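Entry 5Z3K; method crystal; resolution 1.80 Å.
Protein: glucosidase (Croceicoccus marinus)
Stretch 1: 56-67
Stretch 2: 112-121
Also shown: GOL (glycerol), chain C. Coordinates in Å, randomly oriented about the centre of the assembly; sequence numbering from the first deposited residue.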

# COMPACT_ATOMS: atom_id res chain seq x y z
N SER A 56 -4.13 -4.64 8.27
CA SER A 56 -4.66 -4.45 9.62
C SER A 56 -3.57 -4.26 10.66
O SER A 56 -3.89 -4.02 11.84
CB SER A 56 -5.53 -5.64 10.02
OG SER A 56 -4.73 -6.82 10.17
N TYR A 57 -2.30 -4.36 10.27
CA TYR A 57 -1.21 -4.46 11.24
C TYR A 57 -1.17 -3.26 12.19
O TYR A 57 -0.90 -3.41 13.39
CB TYR A 57 0.12 -4.63 10.50
CG TYR A 57 1.32 -4.75 11.41
CD1 TYR A 57 1.63 -5.95 12.03
CD2 TYR A 57 2.16 -3.66 11.63
CE1 TYR A 57 2.73 -6.08 12.87
CE2 TYR A 57 3.28 -3.77 12.46
CZ TYR A 57 3.55 -4.98 13.07
OH TYR A 57 4.64 -5.09 13.91
N ASP A 58 -1.47 -2.06 11.69
CA ASP A 58 -1.37 -0.90 12.57
C ASP A 58 -2.58 -0.72 13.48
O ASP A 58 -2.53 0.07 14.43
CB ASP A 58 -1.10 0.35 11.74
CG ASP A 58 0.25 0.28 11.04
OD1 ASP A 58 1.27 0.07 11.73
OD2 ASP A 58 0.30 0.36 9.80
N TRP A 59 -3.65 -1.48 13.26
CA TRP A 59 -4.75 -1.53 14.21
C TRP A 59 -4.29 -2.15 15.54
O TRP A 59 -3.21 -2.73 15.65
CB TRP A 59 -5.91 -2.35 13.66
CG TRP A 59 -6.50 -1.89 12.35
CD1 TRP A 59 -6.25 -0.70 11.68
CD2 TRP A 59 -7.44 -2.61 11.54
NE1 TRP A 59 -6.98 -0.65 10.52
CE2 TRP A 59 -7.72 -1.81 10.41
CE3 TRP A 59 -8.08 -3.85 11.67
CZ2 TRP A 59 -8.61 -2.21 9.41
CZ3 TRP A 59 -8.95 -4.26 10.67
CH2 TRP A 59 -9.21 -3.44 9.55
N VAL A 60 -5.14 -2.01 16.55
CA VAL A 60 -4.97 -2.75 17.80
C VAL A 60 -5.65 -4.10 17.62
O VAL A 60 -6.72 -4.36 18.18
CB VAL A 60 -5.54 -1.94 18.98
CG1 VAL A 60 -5.40 -2.72 20.30
CG2 VAL A 60 -4.83 -0.59 19.08
N SER A 61 -5.04 -4.97 16.80
CA SER A 61 -5.67 -6.21 16.33
C SER A 61 -4.64 -7.32 16.21
O SER A 61 -4.57 -8.05 15.22
CB SER A 61 -6.35 -6.00 14.97
OG SER A 61 -7.30 -4.95 15.06
N ARG A 62 -3.82 -7.46 17.26
CA ARG A 62 -2.73 -8.41 17.27
C ARG A 62 -3.14 -9.69 17.99
O ARG A 62 -3.93 -9.67 18.94
CB ARG A 62 -1.50 -7.81 17.96
CG ARG A 62 -1.00 -6.53 17.32
CD ARG A 62 -0.38 -6.80 15.97
NE ARG A 62 0.09 -5.55 15.40
CZ ARG A 62 1.22 -4.93 15.73
NH1 ARG A 62 2.05 -5.46 16.63
NH2 ARG A 62 1.54 -3.79 15.14
N LEU A 63 -2.61 -10.81 17.51
CA LEU A 63 -2.76 -12.09 18.20
C LEU A 63 -1.49 -12.27 19.02
O LEU A 63 -0.52 -12.86 18.55
CB LEU A 63 -2.99 -13.24 17.22
CG LEU A 63 -3.06 -14.61 17.91
CD1 LEU A 63 -4.14 -14.58 18.99
CD2 LEU A 63 -3.31 -15.74 16.92
N ASP A 64 -1.48 -11.71 20.23
CA ASP A 64 -0.26 -11.77 21.03
C ASP A 64 -0.02 -13.20 21.52
O ASP A 64 -0.96 -13.98 21.71
CB ASP A 64 -0.34 -10.80 22.21
CG ASP A 64 1.04 -10.31 22.67
OD1 ASP A 64 2.04 -10.58 21.97
OD2 ASP A 64 1.14 -9.64 23.72
N THR A 65 1.25 -13.55 21.67
CA THR A 65 1.65 -14.90 22.02
C THR A 65 1.86 -15.08 23.52
O THR A 65 2.21 -16.17 23.96
CB THR A 65 2.92 -15.30 21.26
OG1 THR A 65 3.89 -14.25 21.36
CG2 THR A 65 2.60 -15.55 19.79
N ILE A 66 1.67 -14.02 24.30
CA ILE A 66 1.52 -14.12 25.74
C ILE A 66 0.19 -13.47 26.10
O ILE A 66 -0.48 -12.87 25.25
CB ILE A 66 2.69 -13.46 26.50
CG1 ILE A 66 2.74 -11.96 26.17
CG2 ILE A 66 4.02 -14.16 26.18
CD1 ILE A 66 3.92 -11.23 26.77
N ASP A 67 -0.20 -13.59 27.37
CA ASP A 67 -1.42 -12.93 27.82
C ASP A 67 -1.26 -11.42 27.74
O ASP A 67 -0.21 -10.88 28.09
CB ASP A 67 -1.76 -13.35 29.26
CG ASP A 67 -2.21 -14.81 29.37
OD1 ASP A 67 -2.12 -15.56 28.38
OD2 ASP A 67 -2.66 -15.21 30.47
N GLU A 112 2.23 -8.76 19.66
CA GLU A 112 2.24 -7.35 20.06
C GLU A 112 3.65 -6.76 19.95
O GLU A 112 4.28 -6.36 20.93
CB GLU A 112 1.67 -7.21 21.47
CG GLU A 112 1.48 -5.78 21.92
CD GLU A 112 0.84 -4.91 20.85
OE1 GLU A 112 1.47 -3.94 20.42
OE2 GLU A 112 -0.31 -5.22 20.45
N ILE A 113 4.14 -6.73 18.72
CA ILE A 113 5.41 -6.06 18.41
C ILE A 113 5.25 -4.56 18.64
O ILE A 113 4.31 -3.96 18.09
CB ILE A 113 5.81 -6.35 16.96
CG1 ILE A 113 6.04 -7.85 16.74
CG2 ILE A 113 7.02 -5.49 16.56
CD1 ILE A 113 5.79 -8.32 15.31
N PRO A 114 6.17 -3.90 19.37
CA PRO A 114 7.43 -4.45 19.89
C PRO A 114 7.42 -4.95 21.33
O PRO A 114 8.45 -5.42 21.80
CB PRO A 114 8.38 -3.25 19.80
CG PRO A 114 7.49 -2.10 20.16
CD PRO A 114 6.12 -2.44 19.56
N ALA A 115 6.30 -4.84 22.04
CA ALA A 115 6.31 -5.25 23.44
C ALA A 115 6.66 -6.72 23.58
O ALA A 115 7.42 -7.11 24.48
CB ALA A 115 4.96 -4.95 24.09
N ASN A 116 6.17 -7.55 22.66
CA ASN A 116 6.42 -8.99 22.72
C ASN A 116 6.58 -9.55 21.31
O ASN A 116 5.71 -9.35 20.47
CB ASN A 116 5.28 -9.73 23.41
CG ASN A 116 5.42 -11.23 23.27
OD1 ASN A 116 6.46 -11.77 23.61
ND2 ASN A 116 4.40 -11.89 22.73
N LYS A 117 7.68 -10.27 21.08
CA LYS A 117 7.90 -10.94 19.80
C LYS A 117 8.15 -12.43 19.96
O LYS A 117 8.69 -13.07 19.04
CB LYS A 117 9.03 -10.29 19.01
CG LYS A 117 10.31 -10.08 19.77
CD LYS A 117 10.38 -8.65 20.29
CE LYS A 117 11.78 -8.29 20.74
NZ LYS A 117 11.73 -6.97 21.44
N GLN A 118 7.75 -13.01 21.09
CA GLN A 118 8.03 -14.42 21.33
C GLN A 118 7.20 -15.30 20.39
O GLN A 118 6.09 -14.94 20.00
CB GLN A 118 7.73 -14.79 22.78
CG GLN A 118 8.61 -14.09 23.80
CD GLN A 118 8.22 -14.44 25.22
OE1 GLN A 118 7.76 -15.55 25.48
NE2 GLN A 118 8.39 -13.50 26.13
N PRO A 119 7.72 -16.47 20.02
CA PRO A 119 6.91 -17.42 19.25
C PRO A 119 5.81 -18.03 20.11
O PRO A 119 5.76 -17.86 21.33
CB PRO A 119 7.93 -18.48 18.80
CG PRO A 119 8.99 -18.43 19.89
CD PRO A 119 9.06 -17.01 20.35
N ALA A 120 4.92 -18.77 19.45
CA ALA A 120 3.84 -19.45 20.15
C ALA A 120 4.39 -20.56 21.06
O ALA A 120 5.26 -21.33 20.66
CB ALA A 120 2.85 -20.06 19.16
N ARG A 121 3.85 -20.61 22.29
CA ARG A 121 4.15 -21.65 23.27
C ARG A 121 3.46 -22.97 22.95
O ARG A 121 4.04 -24.04 23.16
CB ARG A 121 3.69 -21.18 24.66
CG ARG A 121 4.78 -20.80 25.64
CD ARG A 121 4.28 -21.08 27.07
NE ARG A 121 3.05 -20.36 27.40
CZ ARG A 121 1.86 -20.94 27.58
NH1 ARG A 121 1.75 -22.25 27.46
NH2 ARG A 121 0.79 -20.22 27.88
C1 GOL C . 0.78 -18.56 22.42
O1 GOL C . 2.06 -18.73 22.98
C2 GOL C . 0.09 -19.95 22.47
O2 GOL C . 0.78 -20.91 21.72
C3 GOL C . 0.02 -20.33 23.99
O3 GOL C . -1.16 -21.07 24.17
O HOH W 1 4.07 -2.68 15.68

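Two loops of this glucosidase, neither with regular helix or strand, pack against each other and bury 548 Å² in all. Side chains of each loop reach polar groups of the other, and the residues covering most surface, T65, E112 and R62, mark out the contact.

T65 sits at one end, its CA-to-CB bond directed toward the other loop. Its chi1 of 47° (p) places the hydroxyl where it can work twice: T65 OG1 donates to Q118 O at 2.7 Å and accepts from N116 ND2 at 2.8 Å. A threonine suits this place because a hydroxyl can give and receive at once, while its methyl packs against the A120 backbone, T65 CG2 lying 4.0 Å from A120 N. That amide is buried here without a partner.

N116 links T65 to its neighbour D64. N116 ND2 also donates to D64 OD1 at 2.8 Å, with a nearly straight angle of 177°, so the two hydrogens of one amide nitrogen serve two acceptors. N116 OD1 meanwhile takes the backbone N of Q118 at 3.1 Å. I66 lays hydrocarbon against the N116 amide, I66 CD1 being 3.8 Å from N116 CG.

E112 has 78 Å² covered by the other loop, and both its backbone and its side chain make contacts. E112 N donates to D64 OD1 at 2.9 Å, so that this one carboxylate oxygen receives both E112 and N116; an aspartate suits, since a carboxylate oxygen can accept several hydrogen bonds, and T65 N adds a weak one to D64 OD1 at 3.1 Å. The CA-to-CB bond of E112 points sideways; E112 CB lies 3.4 Å from D64 OD2, and E112 OE2 3.5 Å from R62 CG. E112 OE1 is 4.1 Å from R62 NH1 but well out of the guanidinium plane, so the charges attract without an N-H pointing at the oxygen.

R62 uses the edge of its guanidinium instead. R62 NH1 donates to I113 O at 3.1 Å, while R62 NE and NH2 both reach back to Y57 O, at 3.1 and 3.0 Å, fixing the group within its own loop. Several donors in one plane let arginine tie two backbone carbonyls together. A water reinforces the junction, its oxygen accepting from R62 NH2 at 2.8 Å and donating to I113 O at 2.7 Å; it also hydrogen-bonds Y57 OH at 3.0 Å. The tyrosine is long enough to bring Y57 OH within 3.5 Å of I113 CB.

Beside T65, a glycerol bridges the loops: GOL O1 donates to T65 O and accepts from R121 N, both at 2.7 Å.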